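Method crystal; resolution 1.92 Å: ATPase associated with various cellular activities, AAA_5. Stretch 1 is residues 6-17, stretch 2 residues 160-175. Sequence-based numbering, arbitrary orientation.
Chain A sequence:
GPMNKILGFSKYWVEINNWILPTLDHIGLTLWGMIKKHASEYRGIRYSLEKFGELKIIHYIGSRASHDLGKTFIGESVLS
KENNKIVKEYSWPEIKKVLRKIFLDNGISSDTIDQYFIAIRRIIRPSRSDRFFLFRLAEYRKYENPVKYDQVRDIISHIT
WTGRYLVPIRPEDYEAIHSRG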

ATOM      1  N   ILE A   6     -10.290  14.410   0.127  1.00 30.71           N
ATOM      2  CA  ILE A   6      -9.880  13.060  -0.223  1.00 32.51           C
ATOM      3  C   ILE A   6      -9.153  13.131  -1.550  1.00 32.59           C
ATOM      4  O   ILE A   6      -9.533  13.909  -2.434  1.00 37.40           O
ATOM      5  N   LEU A   7      -8.100  12.340  -1.681  1.00 33.18           N
ATOM      6  CA  LEU A   7      -7.375  12.290  -2.936  1.00 34.26           C
ATOM      7  C   LEU A   7      -8.268  11.746  -4.040  1.00 34.35           C
ATOM      8  O   LEU A   7      -8.228  12.224  -5.179  1.00 34.67           O
ATOM      9  N   GLY A   8      -9.097  10.766  -3.716  1.00 37.32           N
ATOM     10  CA  GLY A   8     -10.038  10.252  -4.691  1.00 33.62           C
ATOM     11  C   GLY A   8     -11.031   9.346  -4.005  1.00 34.50           C
ATOM     12  O   GLY A   8     -11.024   9.182  -2.777  1.00 31.27           O
ATOM     13  N   PHE A   9     -11.869   8.749  -4.841  1.00 31.31           N
ATOM     14  CA  PHE A   9     -13.003   7.921  -4.429  1.00 33.96           C
ATOM     15  C   PHE A   9     -13.069   6.790  -5.451  1.00 37.52           C
ATOM     16  O   PHE A   9     -13.261   7.052  -6.637  1.00 35.12           O
ATOM     17  N   SER A  10     -12.796   5.549  -5.039  1.00 36.89           N
ATOM     18  CA  SER A  10     -12.674   4.496  -6.039  1.00 33.19           C
ATOM     19  C   SER A  10     -12.679   3.134  -5.376  1.00 37.25           C
ATOM     20  O   SER A  10     -12.273   2.975  -4.217  1.00 35.13           O
ATOM     21  N   LYS A  11     -13.116   2.142  -6.146  1.00 36.98           N
ATOM     22  CA  LYS A  11     -13.002   0.767  -5.705  1.00 35.51           C
ATOM     23  C   LYS A  11     -11.594   0.227  -5.928  1.00 31.88           C
ATOM     24  O   LYS A  11     -11.263  -0.819  -5.382  1.00 38.18           O
ATOM     25  N   TYR A  12     -10.770   0.918  -6.717  1.00 30.92           N
ATOM     26  CA  TYR A  12      -9.470   0.433  -7.154  1.00 28.76           C
ATOM     27  C   TYR A  12      -8.423   1.453  -6.751  1.00 36.42           C
ATOM     28  O   TYR A  12      -8.550   2.630  -7.105  1.00 30.55           O
ATOM     29  N   TRP A  13      -7.414   1.002  -5.972  1.00 32.76           N
ATOM     30  CA  TRP A  13      -6.320   1.847  -5.496  1.00 35.51           C
ATOM     31  C   TRP A  13      -5.004   1.151  -5.788  1.00 31.85           C
ATOM     32  O   TRP A  13      -4.952  -0.082  -5.928  1.00 33.80           O
ATOM     33  N   VAL A  14      -3.943   1.957  -5.910  1.00 30.14           N
ATOM     34  CA  VAL A  14      -2.565   1.471  -6.061  1.00 27.25           C
ATOM     35  C   VAL A  14      -1.766   1.836  -4.819  1.00 29.64           C
ATOM     36  O   VAL A  14      -1.825   2.969  -4.348  1.00 32.53           O
ATOM     37  N   GLU A  15      -1.032   0.881  -4.296  1.00 30.72           N
ATOM     38  CA  GLU A  15      -0.052   1.117  -3.245  1.00 31.54           C
ATOM     39  C   GLU A  15       1.307   1.317  -3.910  1.00 29.75           C
ATOM     40  O   GLU A  15       1.787   0.430  -4.635  1.00 32.15           O
ATOM     41  N   ILE A  16       1.945   2.452  -3.625  1.00 31.16           N
ATOM     42  CA  ILE A  16       3.238   2.812  -4.194  1.00 29.87           C
ATOM     43  C   ILE A  16       4.352   2.534  -3.171  1.00 29.93           C
ATOM     44  O   ILE A  16       4.337   3.072  -2.059  1.00 31.39           O
ATOM     45  N   ASN A  17       5.290   1.671  -3.537  1.00 34.05           N
ATOM     46  CA  ASN A  17       6.449   1.285  -2.715  1.00 32.41           C
ATOM     47  C   ASN A  17       7.688   1.861  -3.411  1.00 31.63           C
ATOM     48  O   ASN A  17       8.239   1.260  -4.333  1.00 36.44           O
ATOM     49  N   THR A 160       1.355  12.020 -11.468  1.00 38.58           N
ATOM     50  CA  THR A 160       0.551  12.501 -10.352  1.00 38.28           C
ATOM     51  C   THR A 160       0.795  11.722  -9.079  1.00 37.95           C
ATOM     52  O   THR A 160       0.281  12.122  -8.031  1.00 39.69           O
ATOM     53  N   TRP A 161       1.611  10.659  -9.143  1.00 37.89           N
ATOM     54  CA  TRP A 161       1.896   9.776  -8.027  1.00 39.82           C
ATOM     55  C   TRP A 161       3.057  10.256  -7.173  1.00 42.19           C
ATOM     56  O   TRP A 161       3.372   9.628  -6.151  1.00 32.65           O
ATOM     57  N   THR A 162       3.689  11.355  -7.558  1.00 39.76           N
ATOM     58  CA  THR A 162       4.892  11.802  -6.867  1.00 43.04           C
ATOM     59  C   THR A 162       4.596  12.044  -5.396  1.00 43.45           C
ATOM     60  O   THR A 162       3.650  12.753  -5.041  1.00 37.45           O
ATOM     61  N   GLY A 163       5.391  11.422  -4.537  1.00 36.25           N
ATOM     62  CA  GLY A 163       5.243  11.582  -3.101  1.00 36.71           C
ATOM     63  C   GLY A 163       4.027  10.933  -2.495  1.00 38.54           C
ATOM     64  O   GLY A 163       3.651  11.282  -1.369  1.00 41.52           O
ATOM     65  N   ARG A 164       3.359  10.047  -3.219  1.00 34.56           N
ATOM     66  CA  ARG A 164       2.150   9.411  -2.722  1.00 34.99           C
ATOM     67  C   ARG A 164       2.446   8.012  -2.227  1.00 35.01           C
ATOM     68  O   ARG A 164       3.374   7.364  -2.690  1.00 27.17           O
ATOM     69  N   TYR A 165       1.578   7.517  -1.349  1.00 36.98           N
ATOM     70  CA  TYR A 165       1.606   6.129  -0.919  1.00 39.47           C
ATOM     71  C   TYR A 165       0.429   5.337  -1.474  1.00 35.28           C
ATOM     72  O   TYR A 165       0.615   4.233  -1.981  1.00 31.78           O
ATOM     73  N   LEU A 166      -0.782   5.868  -1.406  1.00 31.40           N
ATOM     74  CA  LEU A 166      -1.964   5.225  -1.972  1.00 32.24           C
ATOM     75  C   LEU A 166      -2.644   6.169  -2.947  1.00 40.06           C
ATOM     76  O   LEU A 166      -2.934   7.316  -2.591  1.00 32.29           O
ATOM     77  N   VAL A 167      -2.881   5.701  -4.173  1.00 35.28           N
ATOM     78  CA  VAL A 167      -3.564   6.545  -5.151  1.00 28.70           C
ATOM     79  C   VAL A 167      -4.748   5.801  -5.762  1.00 32.17           C
ATOM     80  O   VAL A 167      -4.680   4.578  -5.977  1.00 30.43           O
ATOM     81  N   PRO A 168      -5.829   6.510  -6.064  1.00 32.66           N
ATOM     82  CA  PRO A 168      -6.996   5.911  -6.708  1.00 27.66           C
ATOM     83  C   PRO A 168      -6.751   5.753  -8.194  1.00 29.13           C
ATOM     84  O   PRO A 168      -6.078   6.579  -8.806  1.00 28.03           O
ATOM     85  N   ILE A 169      -7.316   4.689  -8.780  1.00 32.36           N
ATOM     86  CA  ILE A 169      -7.338   4.532 -10.234  1.00 30.71           C
ATOM     87  C   ILE A 169      -8.753   4.186 -10.713  1.00 29.83           C
ATOM     88  O   ILE A 169      -9.624   3.740  -9.958  1.00 28.69           O
ATOM     89  N   ARG A 170      -8.980   4.397 -11.979  1.00 32.41           N
ATOM     90  CA  ARG A 170     -10.322   4.164 -12.505  1.00 38.70           C
ATOM     91  C   ARG A 170     -10.568   2.671 -12.715  1.00 42.08           C
ATOM     92  O   ARG A 170      -9.613   1.887 -12.786  1.00 33.68           O
ATOM     93  N   PRO A 171     -11.838   2.243 -12.818  1.00 39.73           N
ATOM     94  CA  PRO A 171     -12.076   0.801 -13.061  1.00 42.60           C
ATOM     95  C   PRO A 171     -11.384   0.292 -14.307  1.00 43.18           C
ATOM     96  O   PRO A 171     -10.831  -0.809 -14.301  1.00 41.68           O
ATOM     97  N   GLU A 172     -11.353   1.091 -15.365  1.00 39.27           N
ATOM     98  CA  GLU A 172     -10.714   0.656 -16.592  1.00 45.52           C
ATOM     99  C   GLU A 172      -9.192   0.601 -16.454  1.00 47.83           C
ATOM    100  O   GLU A 172      -8.534  -0.142 -17.195  1.00 43.03           O
ATOM    101  N   ASP A 173      -8.602   1.373 -15.530  1.00 41.95           N
ATOM    102  CA  ASP A 173      -7.158   1.286 -15.331  1.00 37.34           C
ATOM    103  C   ASP A 173      -6.802  -0.010 -14.617  1.00 37.13           C
ATOM    104  O   ASP A 173      -5.799  -0.645 -14.945  1.00 37.82           O
ATOM    105  N   TYR A 174      -7.608  -0.392 -13.627  1.00 33.95           N
ATOM    106  CA  TYR A 174      -7.498  -1.706 -13.001  1.00 37.45           C
ATOM    107  C   TYR A 174      -7.556  -2.829 -14.035  1.00 41.65           C
ATOM    108  O   TYR A 174      -6.682  -3.694 -14.079  1.00 36.98           O
ATOM    109  N   GLU A 175      -8.597  -2.838 -14.865  1.00 40.61           N
ATOM    110  CA  GLU A 175      -8.721  -3.868 -15.887  1.00 39.30           C
ATOM    111  C   GLU A 175      -7.541  -3.860 -16.834  1.00 41.47           C
ATOM    112  O   GLU A 175      -7.107  -4.924 -17.299  1.00 42.23           O
TER

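The two stretches, at least 145 residues apart in sequence wherever they touch, form a short antiparallel β-ladder whose side chains pack on both faces of the sheet, with an aromatic stack at one end and a tyrosine–glutamate hydrogen bond toward the other. Together they bury 1045 Å² of surface. The backbone sets the register: Val14 N donates to Val167 O (2.7 Å), Val167 N returns a bond to Val14 O (2.9 Å), and Ile16 N donates to Tyr165 O (2.8 Å). Pro168, which has no amide hydrogen, sits at a non-hydrogen-bonded position opposite Trp13, where none is required.

One face carries Val14, Val167, Tyr12 and Ile169. Val14 (chi1 t) and Val167 (chi1 m) are β-branched residues well suited to a strand; Val14 CB lies 3.8 Å from Val167 CG2, while Val14 CG2 reaches Ile169 CG2 at the same distance of 3.8 Å. Ile16, with chi1 m and chi2 t, extends this apolar patch. Its CD1 is 3.9 Å from Val167 CG2 and 3.7 Å from Trp161 CB, so a β-branched side chain, restricted in its rotamers and suited to a strand, reaches with its CD1 from the strand to the turn that precedes it. Trp161 (chi1 m) begins that type II turn, which ends at Arg164; Gly163 accommodates its positive phi easily.

Tyr12, chi1 m, lays its ring against the start of the helix. It forms an offset stack with Tyr174 (chi1 t), the centroids 4.7 Å apart and the planes inclined by 25°, and Tyr174 CB covers one face of the Tyr12 ring at 4.0 Å from its centroid. Pro171 adds a compact apolar surface, its CB 3.7 Å from Tyr12 CE2.

On the other face, Trp13 (chi1 m) turns its broad indole over Pro168. Pro168 CB stands 3.9 Å from the centroid of the Trp13 six-membered ring and almost on its normal, a CH-π contact for which the rigid, electron-poor CH groups of proline are well suited. The indole's polar edge is also satisfied, since Trp13 NE1 donates to Ser10 O at 2.9 Å. Leu7 (chi1 t, chi2 p) points toward the second stretch, its CD2 3.9 Å from Pro168 CD, and its CD1 lies over one face of the Arg164 guanidinium, 3.7 Å from NH2. Beside them Gly8 lets the backbone come close, with its CA 3.8 Å from Pro168 CG; a β-carbon here would clash with that ring atom.

Polar partners are few but well placed. The CB of Tyr165 (chi1 t) points away from the first stretch, yet its long ring brings the hydroxyl back, and Tyr165 OH donates to Glu15 OE2 at 2.7 Å. The other carboxylate oxygen, Glu15 OE1, accepts from Asn17 ND2 at 3.2 Å, so this buried acid is well supplied with donors. Ser10, chi1 t, points toward the second stretch, and its OG accepts from Tyr12 N at 3.0 Å and approaches Ile169 O at 2.7 Å.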

ATOM      1  CB  ILE A   6     -11.093  12.126  -0.294  1.00 30.55           C
ATOM      2  CG1 ILE A   6     -12.148  12.683  -1.266  1.00 35.81           C
ATOM      3  CG2 ILE A   6     -11.748  12.012   1.113  1.00 37.79           C
ATOM      4  CD1 ILE A   6     -13.276  11.708  -1.541  1.00 36.38           C
ATOM      5  CB  LEU A   7      -6.115  11.444  -2.792  1.00 33.28           C
ATOM      6  CG  LEU A   7      -5.256  11.383  -4.043  1.00 29.12           C
ATOM      7  CD1 LEU A   7      -4.874  12.803  -4.452  1.00 34.76           C
ATOM      8  CD2 LEU A   7      -4.022  10.542  -3.822  1.00 34.74           C
ATOM      9  CB  PHE A   9     -14.313   8.739  -4.399  1.00 36.69           C
ATOM     10  CG  PHE A   9     -15.509   7.931  -4.002  1.00 35.86           C
ATOM     11  CD1 PHE A   9     -15.628   7.463  -2.708  1.00 38.84           C
ATOM     12  CD2 PHE A   9     -16.485   7.596  -4.928  1.00 45.79           C
ATOM     13  CE1 PHE A   9     -16.707   6.694  -2.330  1.00 42.91           C
ATOM     14  CE2 PHE A   9     -17.586   6.816  -4.555  1.00 47.03           C
ATOM     15  CZ  PHE A   9     -17.693   6.368  -3.256  1.00 47.81           C
ATOM     16  CB  SER A  10     -11.393   4.636  -6.874  1.00 32.47           C
ATOM     17  OG  SER A  10     -11.286   3.617  -7.865  1.00 32.84           O
ATOM     18  CB  LYS A  11     -14.029  -0.104  -6.440  1.00 35.52           C
ATOM     19  CG  LYS A  11     -14.204  -1.505  -5.807  1.00 43.82           C
ATOM     20  CD  LYS A  11     -15.241  -2.362  -6.528  1.00 53.70           C
ATOM     21  CE  LYS A  11     -15.298  -3.773  -5.926  1.00 56.63           C
ATOM     22  NZ  LYS A  11     -16.050  -3.835  -4.623  1.00 51.57           N
ATOM     23  CB  TYR A  12      -9.468   0.222  -8.660  1.00 32.33           C
ATOM     24  CG  TYR A  12     -10.632  -0.657  -9.070  1.00 42.03           C
ATOM     25  CD1 TYR A  12     -10.564  -2.041  -8.910  1.00 37.35           C
ATOM     26  CD2 TYR A  12     -11.804  -0.103  -9.575  1.00 37.87           C
ATOM     27  CE1 TYR A  12     -11.619  -2.851  -9.262  1.00 40.72           C
ATOM     28  CE2 TYR A  12     -12.872  -0.907  -9.939  1.00 41.62           C
ATOM     29  CZ  TYR A  12     -12.776  -2.271  -9.777  1.00 43.98           C
ATOM     30  OH  TYR A  12     -13.828  -3.066 -10.127  1.00 47.86           O
ATOM     31  CB  TRP A  13      -6.430   2.159  -3.980  1.00 29.40           C
ATOM     32  CG  TRP A  13      -7.574   3.061  -3.642  1.00 32.24           C
ATOM     33  CD1 TRP A  13      -8.891   2.768  -3.714  1.00 33.84           C
ATOM     34  CD2 TRP A  13      -7.487   4.430  -3.202  1.00 29.62           C
ATOM     35  NE1 TRP A  13      -9.637   3.868  -3.338  1.00 35.80           N
ATOM     36  CE2 TRP A  13      -8.789   4.895  -3.018  1.00 35.74           C
ATOM     37  CE3 TRP A  13      -6.425   5.286  -2.928  1.00 32.43           C
ATOM     38  CZ2 TRP A  13      -9.060   6.199  -2.584  1.00 33.76           C
ATOM     39  CZ3 TRP A  13      -6.679   6.533  -2.480  1.00 31.91           C
ATOM     40  CH2 TRP A  13      -7.987   7.001  -2.328  1.00 33.37           C
ATOM     41  CB  VAL A  14      -1.880   2.055  -7.303  1.00 31.26           C
ATOM     42  CG1 VAL A  14      -0.387   1.697  -7.338  1.00 32.40           C
ATOM     43  CG2 VAL A  14      -2.550   1.553  -8.583  1.00 34.03           C
ATOM     44  CB  GLU A  15       0.003  -0.068  -2.269  1.00 32.80           C
ATOM     45  CG  GLU A  15       0.966   0.148  -1.090  1.00 36.06           C
ATOM     46  CD  GLU A  15       1.440  -1.124  -0.377  1.00 35.64           C
ATOM     47  OE1 GLU A  15       1.708  -2.147  -1.032  1.00 33.05           O
ATOM     48  OE2 GLU A  15       1.549  -1.089   0.863  1.00 34.80           O
ATOM     49  CB  ILE A  16       3.226   4.279  -4.639  1.00 36.29           C
ATOM     50  CG1 ILE A  16       2.156   4.470  -5.716  1.00 31.29           C
ATOM     51  CG2 ILE A  16       4.592   4.668  -5.212  1.00 36.20           C
ATOM     52  CD1 ILE A  16       1.770   5.828  -5.868  1.00 39.68           C
ATOM     53  CB  ASN A  17       6.511  -0.225  -2.574  1.00 37.19           C
ATOM     54  CG  ASN A  17       5.289  -0.799  -1.857  1.00 37.28           C
ATOM     55  OD1 ASN A  17       5.253  -0.842  -0.641  1.00 37.29           O
ATOM     56  ND2 ASN A  17       4.281  -1.234  -2.622  1.00 41.07           N
ATOM     57  CB  THR A 160      -0.952  12.477 -10.691  1.00 40.82           C
ATOM     58  OG1 THR A 160      -1.442  11.142 -10.771  1.00 37.94           O
ATOM     59  CG2 THR A 160      -1.228  13.152 -12.013  1.00 38.82           C
ATOM     60  CB  TRP A 161       2.199   8.364  -8.564  1.00 39.74           C
ATOM     61  CG  TRP A 161       1.012   7.722  -9.194  1.00 37.55           C
ATOM     62  CD1 TRP A 161      -0.222   8.277  -9.359  1.00 37.96           C
ATOM     63  CD2 TRP A 161       0.933   6.399  -9.753  1.00 36.47           C
ATOM     64  NE1 TRP A 161      -1.068   7.379  -9.958  1.00 35.43           N
ATOM     65  CE2 TRP A 161      -0.387   6.228 -10.225  1.00 37.40           C
ATOM     66  CE3 TRP A 161       1.848   5.349  -9.904  1.00 37.10           C
ATOM     67  CZ2 TRP A 161      -0.817   5.061 -10.835  1.00 40.32           C
ATOM     68  CZ3 TRP A 161       1.418   4.184 -10.502  1.00 34.88           C
ATOM     69  CH2 TRP A 161       0.092   4.042 -10.951  1.00 36.45           C
ATOM     70  CB  THR A 162       5.432  13.075  -7.526  1.00 51.65           C
ATOM     71  OG1 THR A 162       5.556  12.863  -8.940  1.00 60.20           O
ATOM     72  CG2 THR A 162       6.788  13.410  -6.993  1.00 49.87           C
ATOM     73  CB  ARG A 164       1.101   9.323  -3.829  1.00 40.37           C
ATOM     74  CG  ARG A 164       0.718  10.675  -4.437  1.00 39.79           C
ATOM     75  CD  ARG A 164      -0.150  11.445  -3.541  1.00 38.05           C
ATOM     76  NE  ARG A 164      -0.603  12.677  -4.183  1.00 37.45           N
ATOM     77  CZ  ARG A 164      -1.376  13.568  -3.565  1.00 37.71           C
ATOM     78  NH1 ARG A 164      -1.768  13.350  -2.300  1.00 33.49           N
ATOM     79  NH2 ARG A 164      -1.738  14.686  -4.189  1.00 39.55           N
ATOM     80  CB  TYR A 165       1.630   6.048   0.630  1.00 39.46           C
ATOM     81  CG  TYR A 165       1.491   4.631   1.185  1.00 34.67           C
ATOM     82  CD1 TYR A 165       2.298   3.597   0.745  1.00 34.64           C
ATOM     83  CD2 TYR A 165       0.531   4.341   2.144  1.00 35.45           C
ATOM     84  CE1 TYR A 165       2.150   2.326   1.241  1.00 33.35           C
ATOM     85  CE2 TYR A 165       0.372   3.077   2.632  1.00 36.42           C
ATOM     86  CZ  TYR A 165       1.188   2.072   2.183  1.00 37.70           C
ATOM     87  OH  TYR A 165       1.030   0.799   2.664  1.00 35.11           O
ATOM     88  CB  LEU A 166      -2.944   4.835  -0.879  1.00 33.25           C
ATOM     89  CG  LEU A 166      -2.395   3.859   0.139  1.00 36.31           C
ATOM     90  CD1 LEU A 166      -3.269   3.801   1.410  1.00 37.84           C
ATOM     91  CD2 LEU A 166      -2.303   2.511  -0.530  1.00 35.64           C
ATOM     92  CB  VAL A 167      -2.595   7.024  -6.250  1.00 33.55           C
ATOM     93  CG1 VAL A 167      -1.516   7.964  -5.650  1.00 32.90           C
ATOM     94  CG2 VAL A 167      -1.945   5.830  -6.934  1.00 36.43           C
ATOM     95  CB  PRO A 168      -8.090   6.966  -6.439  1.00 32.09           C
ATOM     96  CG  PRO A 168      -7.345   8.230  -6.529  1.00 31.15           C
ATOM     97  CD  PRO A 168      -5.976   7.973  -5.958  1.00 31.94           C
ATOM     98  CB  ILE A 169      -6.308   3.465 -10.742  1.00 29.89           C
ATOM     99  CG1 ILE A 169      -6.600   2.081 -10.169  1.00 33.09           C
ATOM    100  CG2 ILE A 169      -4.908   3.889 -10.385  1.00 35.48           C
ATOM    101  CD1 ILE A 169      -5.732   0.870 -10.797  1.00 32.54           C
ATOM    102  CB  ARG A 170     -10.483   4.881 -13.826  1.00 38.12           C
ATOM    103  CG  ARG A 170     -10.282   6.403 -13.731  1.00 41.86           C
ATOM    104  CD  ARG A 170     -10.238   7.024 -15.141  1.00 51.77           C
ATOM    105  NE  ARG A 170      -8.993   6.615 -15.794  1.00 57.37           N
ATOM    106  CZ  ARG A 170      -8.738   6.703 -17.099  1.00 65.88           C
ATOM    107  NH1 ARG A 170      -9.653   7.209 -17.934  1.00 64.70           N
ATOM    108  NH2 ARG A 170      -7.550   6.287 -17.560  1.00 53.12           N
ATOM    109  CB  PRO A 171     -13.605   0.703 -13.168  1.00 41.27           C
ATOM    110  CG  PRO A 171     -14.114   1.814 -12.254  1.00 43.52           C
ATOM    111  CD  PRO A 171     -13.077   2.944 -12.415  1.00 35.44           C
ATOM    112  CB  GLU A 172     -11.154   1.590 -17.729  1.00 47.78           C
ATOM    113  CG  GLU A 172     -10.804   3.030 -17.512  1.00 53.70           C
ATOM    114  CD  GLU A 172     -11.981   3.900 -17.053  1.00 53.79           C
ATOM    115  OE1 GLU A 172     -11.993   5.070 -17.494  1.00 52.39           O
ATOM    116  OE2 GLU A 172     -12.860   3.434 -16.255  1.00 47.49           O
ATOM    117  CB  ASP A 173      -6.620   2.474 -14.520  1.00 40.48           C
ATOM    118  CG  ASP A 173      -6.957   3.818 -15.139  1.00 46.06           C
ATOM    119  OD1 ASP A 173      -7.055   3.877 -16.381  1.00 48.16           O
ATOM    120  OD2 ASP A 173      -7.129   4.795 -14.370  1.00 47.80           O
ATOM    121  CB  TYR A 174      -8.617  -1.878 -11.974  1.00 35.75           C
ATOM    122  CG  TYR A 174      -8.645  -3.273 -11.460  1.00 45.90           C
ATOM    123  CD1 TYR A 174      -7.760  -3.681 -10.449  1.00 42.00           C
ATOM    124  CD2 TYR A 174      -9.503  -4.216 -12.012  1.00 43.77           C
ATOM    125  CE1 TYR A 174      -7.754  -4.978  -9.994  1.00 39.61           C
ATOM    126  CE2 TYR A 174      -9.493  -5.529 -11.565  1.00 44.18           C
ATOM    127  CZ  TYR A 174      -8.620  -5.902 -10.560  1.00 42.17           C
ATOM    128  OH  TYR A 174      -8.637  -7.200 -10.115  1.00 39.51           O
ATOM    129  CB  GLU A 175     -10.029  -3.679 -16.665  1.00 43.48           C
ATOM    130  CG  GLU A 175     -11.256  -3.961 -15.841  1.00 39.57           C
ATOM    131  CD  GLU A 175     -12.491  -4.259 -16.680  1.00 47.08           C
ATOM    132  OE1 GLU A 175     -12.589  -3.764 -17.828  1.00 46.60           O
ATOM    133  OE2 GLU A 175     -13.388  -4.970 -16.168  1.00 47.72           O
TER